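Local coordinates for protein biotin transporter BioY (Lactococcus lactis subsp. cremoris, PDB 4DVE) that binds biotin within the membrane as an S component and probably works with an energy-coupling factor ABC transporter complex to import it, at residues 139-151 with 162-174. Numbering follows the deposited sequence.
Sequences GVIFVDFVGAIWL and SLISNLVFIPGDC. With BTN (biotin), chain D.
Asp144 and Asp173 face each other across two roughly antiparallel transmembrane helices of this S component, 128-155 and 170-189, which meet here at the head of the biotin pocket. The axes of 139-151 and 170-174 run at 143°, antiparallel but well tilted, and the helix 159-165 with its irregular continuation extends the contact toward Leu151. The two acids reach in from opposite directions, their carboxylate planes turned 47° apart, and Asp144 OD2 lies 2.6 Å from Asp173 OD2; oxygens this close suggest that one of the pair carries a proton. Asp173 also serves the ligand: its OD1 accepts biotin N1 at 3.0 Å, with a weaker second bond to OD2, while a salt bridge to Lys176 and a hydrogen bond from Asn52 hold that same OD1. On the other helix, Asp144 OD1 sits against biotin C6. Phe169 completes the site by laying one ring face on the bicycle, biotin C4 standing 3.6 Å above the ring centre, with Val168 CG1 backing the opposite face. Shortened to an alanine, Phe169 would lose the ring, which would probably leave one face of the ureido ring without its stacking partner and Val168 CG1 without the ring it backs. Flanking the acids, Val140 presses CG1 on Asp173 CB, 3.5 Å away, and meets the end of Ile170. Farther along, Ala148 offers its small CB to both Leu163 and Asn166, and Leu163 CD2 bridges from that methyl to Phe145 CD1, an oblique touch at 3.9 Å. Ser162 ends the run: with OG anti to the backbone N (chi1 -177°), its hydroxyl turns to the neighbouring helix and donates to Ala148 O at 2.7 Å, somewhat out of the carbonyl plane, while Leu151 CD2 packs 3.4 Å from the same OG.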
# COMPACT_ATOMS: atom_id res chain seq x y z
N GLY A 139 2.88 -3.38 5.42
CA GLY A 139 2.73 -2.11 4.75
C GLY A 139 3.86 -1.13 5.03
O GLY A 139 4.05 -0.21 4.27
N VAL A 140 4.59 -1.32 6.13
CA VAL A 140 5.64 -0.38 6.51
C VAL A 140 7.02 -1.05 6.48
O VAL A 140 7.85 -0.68 5.65
CB VAL A 140 5.37 0.29 7.87
CG1 VAL A 140 6.52 1.25 8.23
CG2 VAL A 140 4.00 1.00 7.84
N ILE A 141 7.25 -2.07 7.31
CA ILE A 141 8.57 -2.69 7.44
C ILE A 141 9.03 -3.42 6.16
O ILE A 141 10.14 -3.17 5.65
CB ILE A 141 8.69 -3.63 8.66
CG1 ILE A 141 8.31 -2.91 9.97
CG2 ILE A 141 10.12 -4.17 8.72
CD1 ILE A 141 9.10 -1.62 10.29
N PHE A 142 8.16 -4.31 5.64
CA PHE A 142 8.40 -5.03 4.37
C PHE A 142 8.67 -4.04 3.23
O PHE A 142 9.69 -4.12 2.56
CB PHE A 142 7.19 -5.91 4.02
CG PHE A 142 7.23 -6.51 2.64
CD1 PHE A 142 8.19 -7.49 2.32
CD2 PHE A 142 6.35 -6.10 1.66
CE1 PHE A 142 8.22 -8.05 1.05
CE2 PHE A 142 6.39 -6.64 0.39
CZ PHE A 142 7.32 -7.62 0.08
N VAL A 143 7.76 -3.09 3.03
CA VAL A 143 7.91 -2.08 1.98
C VAL A 143 9.21 -1.26 2.07
O VAL A 143 9.96 -1.17 1.07
CB VAL A 143 6.67 -1.16 1.92
CG1 VAL A 143 6.90 0.07 1.02
CG2 VAL A 143 5.43 -1.99 1.49
N ASP A 144 9.51 -0.73 3.26
CA ASP A 144 10.65 0.15 3.46
C ASP A 144 11.99 -0.63 3.37
O ASP A 144 12.96 -0.13 2.83
CB ASP A 144 10.53 0.98 4.76
CG ASP A 144 9.30 1.94 4.76
OD1 ASP A 144 8.54 1.97 3.77
OD2 ASP A 144 9.05 2.63 5.79
N PHE A 145 11.99 -1.87 3.81
CA PHE A 145 13.14 -2.75 3.67
C PHE A 145 13.46 -3.10 2.22
O PHE A 145 14.60 -2.92 1.77
CB PHE A 145 12.91 -4.02 4.49
CG PHE A 145 14.08 -4.89 4.54
CD1 PHE A 145 15.21 -4.50 5.27
CD2 PHE A 145 14.12 -6.06 3.82
CE1 PHE A 145 16.34 -5.30 5.31
CE2 PHE A 145 15.24 -6.87 3.86
CZ PHE A 145 16.35 -6.49 4.60
N VAL A 146 12.47 -3.58 1.47
CA VAL A 146 12.69 -3.83 0.03
C VAL A 146 13.11 -2.54 -0.71
O VAL A 146 14.01 -2.56 -1.56
CB VAL A 146 11.47 -4.49 -0.67
CG1 VAL A 146 11.73 -4.70 -2.17
CG2 VAL A 146 11.13 -5.85 -0.01
N GLY A 147 12.43 -1.45 -0.41
CA GLY A 147 12.76 -0.14 -0.97
C GLY A 147 14.20 0.28 -0.70
O GLY A 147 14.88 0.76 -1.62
N ALA A 148 14.65 0.09 0.54
CA ALA A 148 16.00 0.44 0.99
C ALA A 148 17.06 -0.41 0.29
O ALA A 148 18.14 0.10 -0.11
CB ALA A 148 16.11 0.31 2.52
N ILE A 149 16.77 -1.69 0.09
CA ILE A 149 17.71 -2.58 -0.60
C ILE A 149 17.84 -2.20 -2.07
O ILE A 149 18.96 -2.10 -2.63
CB ILE A 149 17.31 -4.05 -0.43
CG1 ILE A 149 17.48 -4.45 1.02
CG2 ILE A 149 18.16 -4.99 -1.29
CD1 ILE A 149 16.77 -5.76 1.31
N TRP A 150 16.71 -1.98 -2.71
CA TRP A 150 16.70 -1.58 -4.10
C TRP A 150 17.43 -0.27 -4.30
O TRP A 150 18.27 -0.16 -5.20
CB TRP A 150 15.28 -1.44 -4.57
CG TRP A 150 15.14 -1.00 -5.99
CD1 TRP A 150 15.31 0.27 -6.52
CD2 TRP A 150 14.69 -1.81 -7.10
NE1 TRP A 150 15.07 0.28 -7.87
CE2 TRP A 150 14.67 -0.94 -8.27
CE3 TRP A 150 14.30 -3.14 -7.24
CZ2 TRP A 150 14.28 -1.40 -9.52
CZ3 TRP A 150 13.90 -3.60 -8.50
CH2 TRP A 150 13.90 -2.75 -9.62
N LEU A 151 17.13 0.70 -3.46
CA LEU A 151 17.82 1.98 -3.47
C LEU A 151 19.34 1.84 -3.41
O LEU A 151 20.05 2.47 -4.18
CB LEU A 151 17.31 2.86 -2.34
CG LEU A 151 17.98 4.22 -2.19
CD1 LEU A 151 17.75 5.12 -3.41
CD2 LEU A 151 17.53 4.84 -0.86
N SER A 162 21.55 3.40 3.32
CA SER A 162 20.19 3.36 2.82
C SER A 162 19.21 2.94 3.93
O SER A 162 18.17 3.58 4.12
CB SER A 162 20.09 2.38 1.65
OG SER A 162 18.79 2.39 1.13
N LEU A 163 19.57 1.89 4.68
CA LEU A 163 18.70 1.39 5.73
C LEU A 163 18.47 2.44 6.83
O LEU A 163 17.33 2.66 7.27
CB LEU A 163 19.28 0.11 6.34
CG LEU A 163 19.20 -1.11 5.44
CD1 LEU A 163 20.13 -2.21 6.00
CD2 LEU A 163 17.75 -1.59 5.34
N ILE A 164 19.54 3.08 7.26
CA ILE A 164 19.45 4.13 8.27
C ILE A 164 18.68 5.37 7.79
O ILE A 164 17.86 5.93 8.55
CB ILE A 164 20.85 4.55 8.77
CG1 ILE A 164 21.47 3.43 9.59
CG2 ILE A 164 20.76 5.82 9.61
CD1 ILE A 164 22.92 3.70 9.98
N SER A 165 18.91 5.78 6.55
CA SER A 165 18.22 6.92 5.94
C SER A 165 16.70 6.67 5.87
O SER A 165 15.90 7.61 5.99
CB SER A 165 18.75 7.20 4.53
OG SER A 165 20.11 7.58 4.58
N ASN A 166 16.32 5.41 5.70
CA ASN A 166 14.92 5.05 5.65
C ASN A 166 14.15 5.19 6.96
O ASN A 166 12.94 5.18 6.97
CB ASN A 166 14.74 3.65 5.07
CG ASN A 166 14.64 3.70 3.55
OD1 ASN A 166 15.65 3.92 2.83
ND2 ASN A 166 13.44 3.61 3.06
N LEU A 167 14.87 5.37 8.07
CA LEU A 167 14.24 5.67 9.35
C LEU A 167 13.44 6.98 9.30
O LEU A 167 12.43 7.11 10.00
CB LEU A 167 15.30 5.73 10.45
CG LEU A 167 15.94 4.38 10.82
CD1 LEU A 167 17.13 4.53 11.79
CD2 LEU A 167 14.89 3.43 11.37
N VAL A 168 13.86 7.90 8.44
CA VAL A 168 13.11 9.13 8.16
C VAL A 168 11.64 8.88 7.78
O VAL A 168 10.81 9.75 8.04
CB VAL A 168 13.77 10.01 7.05
CG1 VAL A 168 13.44 9.50 5.64
CG2 VAL A 168 13.36 11.45 7.18
N PHE A 169 11.34 7.73 7.16
CA PHE A 169 9.98 7.39 6.73
C PHE A 169 9.10 6.81 7.82
O PHE A 169 7.87 6.79 7.66
CB PHE A 169 9.98 6.44 5.53
CG PHE A 169 10.69 7.00 4.34
CD1 PHE A 169 10.38 8.28 3.86
CD2 PHE A 169 11.72 6.29 3.74
CE1 PHE A 169 11.09 8.83 2.79
CE2 PHE A 169 12.41 6.83 2.67
CZ PHE A 169 12.11 8.11 2.20
N ILE A 170 9.70 6.38 8.93
CA ILE A 170 9.00 5.60 9.94
C ILE A 170 7.86 6.37 10.66
O ILE A 170 6.77 5.84 10.80
CB ILE A 170 9.97 4.96 10.96
CG1 ILE A 170 10.82 3.86 10.28
CG2 ILE A 170 9.23 4.41 12.20
CD1 ILE A 170 10.05 2.68 9.72
N PRO A 171 8.13 7.60 11.11
CA PRO A 171 7.07 8.34 11.81
C PRO A 171 5.81 8.57 10.97
O PRO A 171 4.67 8.36 11.45
CB PRO A 171 7.73 9.69 12.17
CG PRO A 171 9.18 9.50 11.95
CD PRO A 171 9.41 8.32 11.08
N GLY A 172 6.03 9.01 9.73
CA GLY A 172 4.94 9.22 8.77
C GLY A 172 4.27 7.89 8.41
O GLY A 172 3.05 7.82 8.31
N ASP A 173 5.07 6.84 8.24
CA ASP A 173 4.50 5.52 7.89
C ASP A 173 3.67 4.90 9.04
O ASP A 173 2.64 4.25 8.77
CB ASP A 173 5.55 4.55 7.37
CG ASP A 173 6.07 4.94 5.96
OD1 ASP A 173 5.49 5.85 5.33
OD2 ASP A 173 7.09 4.34 5.49
N CYS A 174 4.09 5.14 10.29
CA CYS A 174 3.33 4.69 11.46
C CYS A 174 2.00 5.41 11.60
O CYS A 174 0.98 4.76 11.89
CB CYS A 174 4.14 4.84 12.76
SG CYS A 174 5.39 3.55 12.91
C11 BTN D . 7.18 6.89 -6.27
O11 BTN D . 6.13 7.55 -6.44
O12 BTN D . 8.09 6.95 -7.12
C10 BTN D . 7.37 5.98 -5.05
C9 BTN D . 7.84 6.73 -3.80
C8 BTN D . 8.07 5.74 -2.63
C7 BTN D . 8.24 6.49 -1.29
C2 BTN D . 8.43 5.55 -0.11
S1 BTN D . 6.93 4.61 0.21
C6 BTN D . 7.50 4.21 1.85
C5 BTN D . 8.31 5.42 2.38
N1 BTN D . 7.45 6.33 3.10
C3 BTN D . 7.33 7.51 2.50
O3 BTN D . 6.66 8.46 2.91
N2 BTN D . 8.07 7.49 1.38
C4 BTN D . 8.79 6.25 1.19